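Local coordinates for PUM-HD domain-containing protein (PDB 7CGF) that binds RNA through a curved array of Pumilio repeats and probably recognises the 3' untranslated regions of messenger RNAs, at residues D13-R19 / K39-V45; P168-Q172 / H204-Q209; V253-L257 / M284-A289. The protein carries 2 engineered substitutions. All blocks are in the same frame, centred on the assembly; numbering follows the deposited sequence.

Interaction 1: residues D13-R19 / K39-V45. With nucleotides of chain B.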
loop_
_atom_site.group_PDB
_atom_site.type_symbol
_atom_site.label_atom_id
_atom_site.label_comp_id
_atom_site.label_asym_id
_atom_site.label_seq_id
_atom_site.Cartn_x
_atom_site.Cartn_y
_atom_site.Cartn_z
ATOM N N ASP A 13 1.159 -6.268 -44.996
ATOM C CA ASP A 13 2.372 -6.370 -44.201
ATOM C C ASP A 13 2.334 -7.637 -43.341
ATOM O O ASP A 13 1.349 -8.382 -43.312
ATOM C CB ASP A 13 2.569 -5.104 -43.362
ATOM C CG ASP A 13 1.568 -4.981 -42.219
ATOM O OD1 ASP A 13 0.514 -5.644 -42.262
ATOM O OD2 ASP A 13 1.831 -4.201 -41.281
ATOM N N LEU A 14 3.440 -7.883 -42.634
ATOM C CA LEU A 14 3.577 -9.112 -41.858
ATOM C C LEU A 14 2.477 -9.248 -40.809
ATOM O O LEU A 14 1.920 -10.336 -40.616
ATOM C CB LEU A 14 4.953 -9.140 -41.194
ATOM C CG LEU A 14 5.310 -10.383 -40.390
ATOM C CD1 LEU A 14 5.304 -11.599 -41.295
ATOM C CD2 LEU A 14 6.657 -10.193 -39.719
ATOM N N LEU A 15 2.149 -8.155 -40.116
ATOM C CA LEU A 15 1.189 -8.245 -39.020
ATOM C C LEU A 15 -0.197 -8.630 -39.527
ATOM O O LEU A 15 -0.857 -9.500 -38.952
ATOM C CB LEU A 15 1.135 -6.925 -38.248
ATOM C CG LEU A 15 0.078 -6.896 -37.146
ATOM C CD1 LEU A 15 0.398 -7.935 -36.061
ATOM C CD2 LEU A 15 -0.025 -5.495 -36.566
ATOM N N THR A 16 -0.662 -7.993 -40.606
ATOM C CA THR A 16 -1.983 -8.341 -41.124
ATOM C C THR A 16 -1.999 -9.766 -41.660
ATOM O O THR A 16 -2.972 -10.503 -41.457
ATOM C CB THR A 16 -2.412 -7.348 -42.204
ATOM O OG1 THR A 16 -1.507 -7.419 -43.312
ATOM C CG2 THR A 16 -2.389 -5.954 -41.650
ATOM N N ARG A 17 -0.917 -10.174 -42.328
ATOM C CA ARG A 17 -0.784 -11.564 -42.751
ATOM C C ARG A 17 -0.851 -12.509 -41.555
ATOM O O ARG A 17 -1.588 -13.502 -41.571
ATOM C CB ARG A 17 0.526 -11.745 -43.523
ATOM C CG ARG A 17 0.514 -11.166 -44.943
ATOM C CD ARG A 17 1.926 -10.808 -45.415
ATOM N NE ARG A 17 2.876 -11.894 -45.181
ATOM C CZ ARG A 17 4.187 -11.724 -45.026
ATOM N NH1 ARG A 17 4.714 -10.505 -45.075
ATOM N NH2 ARG A 17 4.972 -12.773 -44.819
ATOM N N TYR A 18 -0.103 -12.197 -40.490
ATOM C CA TYR A 18 -0.065 -13.086 -39.331
ATOM C C TYR A 18 -1.403 -13.115 -38.602
ATOM O O TYR A 18 -1.837 -14.173 -38.132
ATOM C CB TYR A 18 1.060 -12.669 -38.377
ATOM C CG TYR A 18 1.049 -13.429 -37.069
ATOM C CD1 TYR A 18 1.547 -14.726 -36.993
ATOM C CD2 TYR A 18 0.539 -12.854 -35.911
ATOM C CE1 TYR A 18 1.533 -15.428 -35.804
ATOM C CE2 TYR A 18 0.523 -13.545 -34.717
ATOM C CZ TYR A 18 1.019 -14.830 -34.667
ATOM O OH TYR A 18 1.000 -15.520 -33.483
ATOM N N ARG A 19 -2.067 -11.962 -38.487
ATOM C CA ARG A 19 -3.342 -11.908 -37.778
ATOM C C ARG A 19 -4.422 -12.717 -38.487
ATOM O O ARG A 19 -5.323 -13.253 -37.830
ATOM C CB ARG A 19 -3.791 -10.455 -37.618
ATOM C CG ARG A 19 -2.959 -9.647 -36.636
ATOM C CD ARG A 19 -3.387 -8.187 -36.644
ATOM N NE ARG A 19 -4.836 -8.078 -36.577
ATOM C CZ ARG A 19 -5.540 -8.084 -35.449
ATOM N NH1 ARG A 19 -4.930 -8.184 -34.279
ATOM N NH2 ARG A 19 -6.860 -7.998 -35.490
ATOM N N LYS A 39 4.554 -1.935 -34.886
ATOM C CA LYS A 39 3.183 -2.322 -35.207
ATOM C C LYS A 39 2.767 -3.568 -34.434
ATOM O O LYS A 39 1.655 -3.626 -33.887
ATOM C CB LYS A 39 3.035 -2.541 -36.721
ATOM C CG LYS A 39 2.896 -1.267 -37.531
ATOM C CD LYS A 39 2.808 -1.605 -39.021
ATOM C CE LYS A 39 3.152 -0.423 -39.925
ATOM N NZ LYS A 39 2.133 0.663 -39.842
ATOM N N PHE A 40 3.655 -4.565 -34.347
ATOM C CA PHE A 40 3.329 -5.778 -33.609
ATOM C C PHE A 40 3.057 -5.470 -32.138
ATOM O O PHE A 40 2.069 -5.947 -31.569
ATOM C CB PHE A 40 4.468 -6.793 -33.731
ATOM C CG PHE A 40 4.243 -7.839 -34.797
ATOM C CD1 PHE A 40 4.542 -7.583 -36.120
ATOM C CD2 PHE A 40 3.750 -9.085 -34.452
ATOM C CE1 PHE A 40 4.340 -8.559 -37.093
ATOM C CE2 PHE A 40 3.544 -10.067 -35.420
ATOM C CZ PHE A 40 3.834 -9.794 -36.741
ATOM N N ALA A 41 3.919 -4.659 -31.519
ATOM C CA ALA A 41 3.851 -4.465 -30.071
ATOM C C ALA A 41 2.623 -3.662 -29.664
ATOM O O ALA A 41 2.128 -3.829 -28.536
ATOM C CB ALA A 41 5.121 -3.786 -29.558
ATOM N N LYS A 42 2.100 -2.815 -30.560
ATOM C CA LYS A 42 0.895 -2.042 -30.265
ATOM C C LYS A 42 -0.392 -2.765 -30.633
ATOM O O LYS A 42 -1.479 -2.190 -30.468
ATOM C CB LYS A 42 0.945 -0.681 -30.976
ATOM C CG LYS A 42 2.118 0.143 -30.520
ATOM C CD LYS A 42 2.197 1.505 -31.204
ATOM C CE LYS A 42 1.046 2.400 -30.809
ATOM N NZ LYS A 42 1.143 3.711 -31.521
ATOM N N ASP A 43 -0.290 -3.993 -31.132
ATOM C CA ASP A 43 -1.427 -4.807 -31.531
ATOM C C ASP A 43 -1.685 -5.879 -30.481
ATOM O O ASP A 43 -0.739 -6.432 -29.914
ATOM C CB ASP A 43 -1.147 -5.460 -32.885
ATOM C CG ASP A 43 -2.314 -6.253 -33.400
ATOM O OD1 ASP A 43 -3.225 -5.630 -33.991
ATOM O OD2 ASP A 43 -2.310 -7.492 -33.226
ATOM N N GLN A 44 -2.965 -6.155 -30.217
ATOM C CA GLN A 44 -3.329 -7.120 -29.176
ATOM C C GLN A 44 -2.754 -8.496 -29.498
ATOM O O GLN A 44 -2.130 -9.147 -28.644
ATOM C CB GLN A 44 -4.856 -7.159 -29.045
ATOM C CG GLN A 44 -5.447 -8.302 -28.242
ATOM C CD GLN A 44 -5.257 -8.091 -26.783
ATOM O OE1 GLN A 44 -6.192 -7.737 -26.061
ATOM N NE2 GLN A 44 -4.023 -8.274 -26.325
ATOM N N VAL A 45 -2.912 -8.928 -30.748
ATOM C CA VAL A 45 -2.404 -10.230 -31.170
ATOM C C VAL A 45 -0.887 -10.208 -31.272
ATOM O O VAL A 45 -0.209 -11.141 -30.827
ATOM C CB VAL A 45 -3.037 -10.642 -32.508
ATOM C CG1 VAL A 45 -2.361 -11.906 -33.028
ATOM C CG2 VAL A 45 -4.518 -10.833 -32.339
ATOM P P A B 8 -7.529 -4.699 -18.223
ATOM O OP1 A B 8 -8.952 -4.355 -18.498
ATOM O OP2 A B 8 -7.091 -5.782 -17.291
ATOM O "O5'" A B 8 -6.871 -5.082 -19.611
ATOM C "C5'" A B 8 -7.101 -4.305 -20.774
ATOM C "C4'" A B 8 -6.874 -5.137 -22.007
ATOM O "O4'" A B 8 -5.480 -5.573 -22.044
ATOM C "C3'" A B 8 -7.718 -6.411 -22.084
ATOM O "O3'" A B 8 -8.039 -6.656 -23.452
ATOM C "C2'" A B 8 -6.741 -7.480 -21.610
ATOM O "O2'" A B 8 -7.060 -8.796 -22.024
ATOM C "C1'" A B 8 -5.444 -6.970 -22.232
ATOM N N9 A B 8 -4.211 -7.502 -21.637
ATOM C C8 A B 8 -3.947 -7.697 -20.313
ATOM N N7 A B 8 -2.756 -8.213 -20.086
ATOM C C5 A B 8 -2.196 -8.339 -21.363
ATOM C C6 A B 8 -0.962 -8.812 -21.827
ATOM N N6 A B 8 0.030 -9.265 -21.052
ATOM N N1 A B 8 -0.751 -8.804 -23.164
ATOM C C2 A B 8 -1.709 -8.361 -23.983
ATOM N N3 A B 8 -2.901 -7.890 -23.655
ATOM C C4 A B 8 -3.090 -7.905 -22.324
#
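A mainly apolar surface contact, edged by one salt bridge, packs the helix 14-20 at the N terminus against the bend between helix 37-41 and helix 44-56; together the segments bury 487 Å². Leu15 and Phe40 form its centre. Leu15 CD1 sits 3.8 Å from the centroid of the Phe40 ring, almost on the ring normal, a CH-pi contact, and Leu15 CB lies 3.8 Å from Phe40 CE1. Leu14 CD2 approaches Phe40 CE1 to 3.9 Å, while Tyr18 spans helix 37-41 and helix 44-56, with CD2 4.1 Å from Phe40 CE2 and CE2 3.7 Å from Val45 CG1. Phe40 also rests on Ile33 and Ile50, so the cluster joins helix 14-20 to the interior of the first Pumilio repeat. Helix 14-20 thus covers the N-terminal end of the alpha-helical solenoid, where repeat 32-68 has no preceding repeat to stack on. Asp43 begins helix 44-56 as its N-cap: OD2 accepts a weak bond from Val45 N (2.9 Å), another from Gly46 N, and also pairs with Arg19 NH1, 2.9 Å away, so one carboxylate oxygen caps helix 44-56 and pairs with Arg19 of helix 14-20. At the start of helix 14-20 Asp13 does a comparable job, OD1 accepting from Thr16 N at 3.1 Å. Gln44, next to Asp43, takes no part in the packing and reaches the RNA: its NE2 donates to N3 of A8 of chain B (2.9 Å), and its OE1 accepts a weak bond from O3' of the same nucleotide at 3.4 Å.

Interaction 2: residues P168-Q172 / H204-Q209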
loop_
_atom_site.group_PDB
_atom_site.type_symbol
_atom_site.label_atom_id
_atom_site.label_comp_id
_atom_site.label_asym_id
_atom_site.label_seq_id
_atom_site.Cartn_x
_atom_site.Cartn_y
_atom_site.Cartn_z
ATOM N N PRO A 168 16.848 2.032 2.312
ATOM C CA PRO A 168 16.292 3.259 2.925
ATOM C C PRO A 168 17.089 4.531 2.691
ATOM O O PRO A 168 16.490 5.595 2.473
ATOM C CB PRO A 168 16.263 2.898 4.415
ATOM C CG PRO A 168 16.086 1.421 4.426
ATOM C CD PRO A 168 16.804 0.882 3.230
ATOM N N GLN A 169 18.422 4.470 2.724
ATOM C CA GLN A 169 19.188 5.700 2.561
ATOM C C GLN A 169 18.900 6.377 1.229
ATOM O O GLN A 169 19.039 7.600 1.124
ATOM C CB GLN A 169 20.688 5.422 2.697
ATOM C CG GLN A 169 21.270 4.581 1.580
ATOM C CD GLN A 169 22.775 4.421 1.693
ATOM O OE1 GLN A 169 23.269 3.338 2.002
ATOM N NE2 GLN A 169 23.510 5.495 1.434
ATOM N N TYR A 170 18.473 5.622 0.217
ATOM C CA TYR A 170 18.236 6.188 -1.102
ATOM C C TYR A 170 16.795 6.646 -1.313
ATOM O O TYR A 170 16.478 7.143 -2.397
ATOM C CB TYR A 170 18.638 5.179 -2.193
ATOM C CG TYR A 170 20.085 4.754 -2.074
ATOM C CD1 TYR A 170 21.112 5.672 -2.263
ATOM C CD2 TYR A 170 20.425 3.442 -1.753
ATOM C CE1 TYR A 170 22.444 5.296 -2.144
ATOM C CE2 TYR A 170 21.756 3.055 -1.629
ATOM C CZ TYR A 170 22.755 3.987 -1.827
ATOM O OH TYR A 170 24.072 3.610 -1.704
ATOM N N VAL A 171 15.921 6.507 -0.314
ATOM C CA VAL A 171 14.600 7.129 -0.373
ATOM C C VAL A 171 14.465 8.239 0.652
ATOM O O VAL A 171 13.349 8.678 0.941
ATOM C CB VAL A 171 13.467 6.101 -0.216
ATOM C CG1 VAL A 171 13.507 5.098 -1.369
ATOM C CG2 VAL A 171 13.547 5.387 1.136
ATOM N N GLN A 172 15.580 8.687 1.240
ATOM C CA GLN A 172 15.516 9.834 2.142
ATOM C C GLN A 172 14.819 11.027 1.490
ATOM O O GLN A 172 14.083 11.751 2.169
ATOM C CB GLN A 172 16.928 10.222 2.596
ATOM C CG GLN A 172 16.932 11.310 3.661
ATOM C CD GLN A 172 16.261 10.878 4.936
ATOM O OE1 GLN A 172 16.516 9.792 5.463
ATOM N NE2 GLN A 172 15.389 11.732 5.454
ATOM N N HIS A 204 8.952 0.241 5.882
ATOM C CA HIS A 204 10.269 -0.076 5.337
ATOM C C HIS A 204 11.384 0.892 5.704
ATOM O O HIS A 204 12.560 0.528 5.577
ATOM C CB HIS A 204 10.211 -0.152 3.806
ATOM C CG HIS A 204 9.349 -1.255 3.299
ATOM N ND1 HIS A 204 9.802 -2.552 3.176
ATOM C CD2 HIS A 204 8.061 -1.263 2.878
ATOM C CE1 HIS A 204 8.829 -3.312 2.703
ATOM N NE2 HIS A 204 7.762 -2.556 2.513
ATOM N N CYS A 205 11.069 2.113 6.098
ATOM C CA CYS A 205 12.132 3.063 6.370
ATOM C C CYS A 205 12.745 2.799 7.738
ATOM O O CYS A 205 12.166 2.115 8.581
ATOM C CB CYS A 205 11.601 4.486 6.282
ATOM S SG CYS A 205 11.203 4.943 4.602
ATOM N N SER A 206 13.943 3.352 7.943
ATOM C CA SER A 206 14.661 3.147 9.187
ATOM C C SER A 206 14.007 3.939 10.316
ATOM O O SER A 206 13.316 4.929 10.070
ATOM C CB SER A 206 16.125 3.549 9.018
ATOM O OG SER A 206 16.251 4.849 8.462
ATOM N N PRO A 207 14.200 3.516 11.572
ATOM C CA PRO A 207 13.592 4.263 12.686
ATOM C C PRO A 207 14.033 5.721 12.754
ATOM O O PRO A 207 13.261 6.562 13.231
ATOM C CB PRO A 207 14.028 3.469 13.929
ATOM C CG PRO A 207 15.164 2.605 13.469
ATOM C CD PRO A 207 14.894 2.303 12.038
ATOM N N SER A 208 15.235 6.053 12.266
ATOM C CA SER A 208 15.647 7.455 12.196
ATOM C C SER A 208 14.845 8.216 11.157
ATOM O O SER A 208 14.642 9.430 11.288
ATOM C CB SER A 208 17.140 7.567 11.869
ATOM O OG SER A 208 17.367 7.837 10.485
ATOM N N GLN A 209 14.412 7.530 10.100
ATOM C CA GLN A 209 13.562 8.151 9.105
ATOM C C GLN A 209 12.126 8.232 9.598
ATOM O O GLN A 209 11.466 9.258 9.422
ATOM C CB GLN A 209 13.629 7.371 7.793
ATOM C CG GLN A 209 14.946 7.523 7.047
ATOM C CD GLN A 209 15.034 6.626 5.820
ATOM O OE1 GLN A 209 14.651 5.455 5.874
ATOM N NE2 GLN A 209 15.568 7.163 4.727
#
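Gln209 fastens two successive Pumilio repeats by filling its amide group with partners on both. Its NE2 donates twice: to Pro168 O at 2.9 Å (161°) and to Gln172 OE1, likewise at 2.9 Å (158°), so both amide hydrogens are used. Its OE1 turns back to its own segment and accepts from Ser206 N at 3.0 Å, satisfying the backbone amide at the N-cap position of helix 207-219. Pro168 O serves a second donor as well, Val171 N at 3.0 Å, which closes the turn of the short 3-10 segment before helix 172-178. Gln172 is engaged at both ends, since its NE2 bonds to Asp176. Around this polar network, Pro168 CG packs 3.8 Å from His204 O, and Val171 CG2 lies 4.2 Å from Cys205 SG; Cys205 and Gln209 also touch Val175. The two segments are equivalent turns of repeats 141-176 and 177-215, each joining the repeat's second helix to its third, and the nearest atom is about 10 Å from the RNA. With one backbone carbonyl and one neutral side chain as acceptors, the inter-repeat link needs no charge pair, and it ties the two turns together through directional hydrogen bonds.

Interaction 3: residues V253-L257 / M284-A289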
loop_
_atom_site.group_PDB
_atom_site.type_symbol
_atom_site.label_atom_id
_atom_site.label_comp_id
_atom_site.label_asym_id
_atom_site.label_seq_id
_atom_site.Cartn_x
_atom_site.Cartn_y
_atom_site.Cartn_z
ATOM N N VAL A 253 -6.009 7.157 23.542
ATOM C CA VAL A 253 -7.216 6.378 23.277
ATOM C C VAL A 253 -7.942 6.072 24.574
ATOM O O VAL A 253 -9.169 6.210 24.665
ATOM C CB VAL A 253 -6.850 5.096 22.508
ATOM C CG1 VAL A 253 -8.001 4.111 22.518
ATOM C CG2 VAL A 253 -6.444 5.439 21.063
ATOM N N SER A 254 -7.204 5.653 25.601
ATOM C CA SER A 254 -7.842 5.313 26.869
ATOM C C SER A 254 -8.472 6.531 27.521
ATOM O O SER A 254 -9.579 6.441 28.067
ATOM C CB SER A 254 -6.828 4.668 27.811
ATOM O OG SER A 254 -6.394 3.434 27.272
ATOM N N ASN A 255 -7.789 7.678 27.475
ATOM C CA ASN A 255 -8.331 8.889 28.076
ATOM C C ASN A 255 -9.539 9.424 27.328
ATOM O O ASN A 255 -10.288 10.232 27.889
ATOM C CB ASN A 255 -7.256 9.975 28.162
ATOM C CG ASN A 255 -6.192 9.661 29.199
ATOM O OD1 ASN A 255 -6.413 8.854 30.103
ATOM N ND2 ASN A 255 -5.041 10.310 29.083
ATOM N N ASN A 256 -9.750 9.003 26.083
ATOM C CA ASN A 256 -10.856 9.483 25.265
ATOM C C ASN A 256 -11.599 8.318 24.639
ATOM O O ASN A 256 -12.011 8.378 23.479
ATOM C CB ASN A 256 -10.352 10.446 24.197
ATOM C CG ASN A 256 -9.653 11.646 24.796
ATOM O OD1 ASN A 256 -10.298 12.629 25.162
ATOM N ND2 ASN A 256 -8.334 11.562 24.931
ATOM N N LEU A 257 -11.812 7.253 25.424
ATOM C CA LEU A 257 -12.204 5.957 24.870
ATOM C C LEU A 257 -13.576 6.011 24.212
ATOM O O LEU A 257 -13.766 5.465 23.119
ATOM C CB LEU A 257 -12.184 4.888 25.966
ATOM C CG LEU A 257 -12.561 3.470 25.519
ATOM C CD1 LEU A 257 -11.559 2.916 24.519
ATOM C CD2 LEU A 257 -12.701 2.528 26.707
ATOM N N MET A 284 -4.897 -0.652 30.376
ATOM C CA MET A 284 -5.332 0.743 30.366
ATOM C C MET A 284 -6.678 0.908 29.669
ATOM O O MET A 284 -7.533 1.673 30.138
ATOM C CB MET A 284 -4.278 1.611 29.689
ATOM C CG MET A 284 -2.981 1.638 30.468
ATOM S SD MET A 284 -1.703 2.448 29.526
ATOM C CE MET A 284 -2.503 4.037 29.297
ATOM N N ILE A 285 -6.867 0.221 28.539
ATOM C CA ILE A 285 -8.126 0.317 27.797
ATOM C C ILE A 285 -9.259 -0.327 28.589
ATOM O O ILE A 285 -10.337 0.256 28.734
ATOM C CB ILE A 285 -7.978 -0.315 26.401
ATOM C CG1 ILE A 285 -6.930 0.441 25.586
ATOM C CG2 ILE A 285 -9.327 -0.340 25.662
ATOM C CD1 ILE A 285 -6.519 -0.274 24.294
ATOM N N VAL A 286 -9.019 -1.526 29.135
ATOM C CA VAL A 286 -10.029 -2.190 29.968
ATOM C C VAL A 286 -10.402 -1.328 31.173
ATOM O O VAL A 286 -11.585 -1.181 31.512
ATOM C CB VAL A 286 -9.537 -3.582 30.399
ATOM C CG1 VAL A 286 -10.487 -4.182 31.431
ATOM C CG2 VAL A 286 -9.432 -4.505 29.196
ATOM N N GLY A 287 -9.408 -0.739 31.841
ATOM C CA GLY A 287 -9.706 0.088 32.999
ATOM C C GLY A 287 -10.531 1.309 32.648
ATOM O O GLY A 287 -11.431 1.700 33.395
ATOM N N ALA A 288 -10.240 1.924 31.500
ATOM C CA ALA A 288 -11.047 3.047 31.038
ATOM C C ALA A 288 -12.474 2.608 30.768
ATOM O O ALA A 288 -13.431 3.329 31.090
ATOM C CB ALA A 288 -10.433 3.647 29.769
ATOM N N ALA A 289 -12.635 1.419 30.182
ATOM C CA ALA A 289 -13.958 0.940 29.798
ATOM C C ALA A 289 -14.807 0.589 31.013
ATOM O O ALA A 289 -16.030 0.760 30.980
ATOM C CB ALA A 289 -13.827 -0.278 28.881
#
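The end of helix 243-255 and Leu257, the first residue of helix 257-261, pack against helix 279-290, burying 288 Å² in a contact held by close packing. Val253 opens the segment with its side chain on Ile270 of helix 266-276. Ser254 comes next and makes the closest backbone approach: its CA is 5.1 Å from the CA of Ile285. Its OG lies 3.5 Å from both Met284 C and Ile285 CG1, yet its hydrogen-bonding partner is Val250 O, one turn earlier in its own helix; Ile285 N, also 3.5 Å from Ser254 OG, is badly angled. Ser254 O meets Ala288 CB at 3.4 Å, and such small side chains allow the helices to come so near. Asn256 holds the N-cap position before helix 257-261, but its side chain makes no capping bond; ND2 bonds instead to Arg252 O. Leu257 then points back across the gap: CD2 lies 3.7 Å from Ala289 CB and 4.0 Å from Ala288 CB, and CD1 is 4.1 Å from Ile285 CG2. Leu257 also reaches Ile270, which Val253 touches too. The end of one third helix (243-255) and the start of the next unit's first helix (257-261) packing on the following third helix (279-290) is typical of the three-helix units of the Pumilio alpha-helical solenoid.

Read from the N terminus, the three contacts follow in series along one PUM-HD superhelix, with none nested in or crossing another. Interaction 1 closes first, bridging 19 intervening residues to fasten the leading helix onto the first repeat. Interaction 2 spans 31 residues, nearly one repeat, and ties corresponding turns of two neighbouring repeats in the middle of the array. Interaction 3 spans 26 and, nearer the C terminus, joins the end of helix 243-255 and the start of helix 257-261 to helix 279-290, both segments within repeat 252-287. Centres of interactions 1 and 2 lie 46 Å apart, and those of 2 and 3 33 Å; interactions 1 and 3, 66 Å apart, fall on opposite sides of the chain's centre.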